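Cyclic nucleotide-gated potassium channel mll3241 (Mesorhizobium loti, PDB 4MUV) forms a homotetrameric potassium channel of the cell membrane that is activated by cyclic AMP, which binds to the cytoplasmic cyclic nucleotide-binding domain found here. Local coordinates at residues Ala18-Phe23 with Phe61-Ser66. The protein carries 3 engineered substitutions. Sequence-based numbering, arbitrary orientation.
Sequences AAVPLF and FVVEGS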
loop_
_atom_site.group_PDB
_atom_site.type_symbol
_atom_site.label_atom_id
_atom_site.label_comp_id
_atom_site.label_asym_id
_atom_site.label_seq_id
_atom_site.Cartn_x
_atom_site.Cartn_y
_atom_site.Cartn_z
ATOM N N ALA A 18 -13.598 0.954 2.287
ATOM C CA ALA A 18 -14.502 1.506 1.276
ATOM C C ALA A 18 -13.803 2.582 0.420
ATOM O O ALA A 18 -14.240 2.868 -0.677
ATOM C CB ALA A 18 -15.744 2.089 1.944
ATOM N N ALA A 19 -12.696 3.140 0.916
ATOM C CA ALA A 19 -11.919 4.148 0.188
ATOM C C ALA A 19 -10.867 3.561 -0.778
ATOM O O ALA A 19 -10.068 4.306 -1.350
ATOM C CB ALA A 19 -11.237 5.081 1.180
ATOM N N VAL A 20 -10.868 2.256 -0.987
ATOM C CA VAL A 20 -9.882 1.608 -1.867
ATOM C C VAL A 20 -10.568 1.030 -3.095
ATOM O O VAL A 20 -11.059 -0.084 -3.047
ATOM C CB VAL A 20 -9.115 0.478 -1.128
ATOM C CG1 VAL A 20 -8.030 -0.138 -2.041
ATOM C CG2 VAL A 20 -8.472 1.021 0.133
ATOM N N PRO A 21 -10.550 1.773 -4.216
ATOM C CA PRO A 21 -11.258 1.293 -5.402
ATOM C C PRO A 21 -10.781 -0.058 -5.883
ATOM O O PRO A 21 -11.576 -0.835 -6.403
ATOM C CB PRO A 21 -10.926 2.348 -6.458
ATOM C CG PRO A 21 -10.671 3.566 -5.692
ATOM C CD PRO A 21 -9.981 3.113 -4.444
ATOM N N LEU A 22 -9.498 -0.336 -5.713
ATOM C CA LEU A 22 -8.945 -1.594 -6.170
ATOM C C LEU A 22 -9.739 -2.781 -5.644
ATOM O O LEU A 22 -9.889 -3.785 -6.336
ATOM C CB LEU A 22 -7.477 -1.725 -5.742
ATOM C CG LEU A 22 -6.702 -2.893 -6.340
ATOM C CD1 LEU A 22 -6.579 -2.728 -7.865
ATOM C CD2 LEU A 22 -5.311 -2.965 -5.710
ATOM N N PHE A 23 -10.252 -2.653 -4.426
ATOM C CA PHE A 23 -10.874 -3.792 -3.749
ATOM C C PHE A 23 -12.362 -3.910 -4.015
ATOM O O PHE A 23 -12.968 -4.889 -3.611
ATOM C CB PHE A 23 -10.624 -3.724 -2.249
ATOM C CG PHE A 23 -9.160 -3.895 -1.849
ATOM C CD1 PHE A 23 -8.251 -4.534 -2.682
ATOM C CD2 PHE A 23 -8.717 -3.411 -0.639
ATOM C CE1 PHE A 23 -6.909 -4.690 -2.318
ATOM C CE2 PHE A 23 -7.384 -3.545 -0.250
ATOM C CZ PHE A 23 -6.471 -4.190 -1.093
ATOM N N PHE A 61 -2.055 1.101 1.286
ATOM C CA PHE A 61 -3.184 1.734 0.603
ATOM C C PHE A 61 -3.499 3.013 1.340
ATOM O O PHE A 61 -3.740 3.011 2.539
ATOM C CB PHE A 61 -4.380 0.786 0.590
ATOM C CG PHE A 61 -4.074 -0.477 -0.133
ATOM C CD1 PHE A 61 -3.480 -1.533 0.521
ATOM C CD2 PHE A 61 -4.312 -0.582 -1.493
ATOM C CE1 PHE A 61 -3.156 -2.674 -0.162
ATOM C CE2 PHE A 61 -3.964 -1.722 -2.182
ATOM C CZ PHE A 61 -3.391 -2.772 -1.512
ATOM N N VAL A 62 -3.486 4.136 0.616
ATOM C CA VAL A 62 -3.799 5.427 1.238
ATOM C C VAL A 62 -5.310 5.556 1.377
ATOM O O VAL A 62 -6.050 5.366 0.407
ATOM C CB VAL A 62 -3.275 6.608 0.401
ATOM C CG1 VAL A 62 -3.575 7.923 1.071
ATOM C CG2 VAL A 62 -1.778 6.476 0.163
ATOM N N VAL A 63 -5.785 5.864 2.585
ATOM C CA VAL A 63 -7.222 5.933 2.815
ATOM C C VAL A 63 -7.703 7.263 3.364
ATOM O O VAL A 63 -8.885 7.534 3.235
ATOM C CB VAL A 63 -7.739 4.683 3.623
ATOM C CG1 VAL A 63 -7.681 3.413 2.761
ATOM C CG2 VAL A 63 -6.976 4.464 4.888
ATOM N N GLU A 64 -6.812 8.070 3.946
ATOM C CA GLU A 64 -7.117 9.440 4.391
ATOM C C GLU A 64 -5.819 10.232 4.312
ATOM O O GLU A 64 -4.762 9.706 4.662
ATOM C CB GLU A 64 -7.615 9.493 5.853
ATOM C CG GLU A 64 -8.820 8.606 6.202
ATOM C CD GLU A 64 -9.188 8.645 7.678
ATOM O OE1 GLU A 64 -8.286 8.681 8.550
ATOM O OE2 GLU A 64 -10.387 8.608 7.977
ATOM N N GLY A 65 -5.866 11.478 3.852
ATOM C CA GLY A 65 -4.651 12.262 3.746
ATOM C C GLY A 65 -3.825 11.885 2.536
ATOM O O GLY A 65 -4.298 11.228 1.637
ATOM N N SER A 66 -2.577 12.326 2.512
ATOM C CA SER A 66 -1.717 12.090 1.366
ATOM C C SER A 66 -0.262 11.835 1.738
ATOM O O SER A 66 0.215 12.227 2.814
ATOM C CB SER A 66 -1.803 13.259 0.391
ATOM O OG SER A 66 -1.335 14.444 0.992
#
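Val20 O accepts a hydrogen bond from Phe23 N at 3.0 Å, and this tightens the loop between helices 13-17 and 28-37 into a turn whose side chains pack on strand 58-64 of the cyclic nucleotide-binding domain's beta roll. The Phe61 side chain lies about 10 Å from the bound cyclic GMP, so this is packing outside the pocket. No hydrogen bond joins the two segments; apolar side chains do the work. The edge of Phe23 points at the face of Phe61 in an edge-to-face pair, centroids 4.8 Å apart and planes at 52°. Its leading atom, Phe23 CZ, stands over the rim of that face, 3.4 Å from Phe61 CZ. Leu22 comes in differently: CD2 meets Phe61 CE2 at the ring's edge, 4.0 Å away, while the leucine also reaches Ile124, Ile127 and Phe128 of helix 122-139. An alanine at Phe61 would probably leave Phe23 CZ, Leu22 CD2 and Val20 CG1 without their ring partner and open a gap beside Phe128. Farther along the strand, a classic beta bulge sets the backbones of Val63 and Glu64 opposite the single residue Ser105, and Glu64 OE1 forms a salt bridge with Arg12 NH2 and a hydrogen bond with Ser105 OG. Ala19 approaches the bulge from the loop, CB lying 4.2 Å from Val63 CG1. Val20 bridges both halves of the contact. With CG1 anti to its backbone N (chi1 -177°), that methyl sits over one face of Phe23 and 3.8 Å from Phe61 CD2, whereas the other branch, Val20 CG2, presses on Val63 CG1 at 3.6 Å.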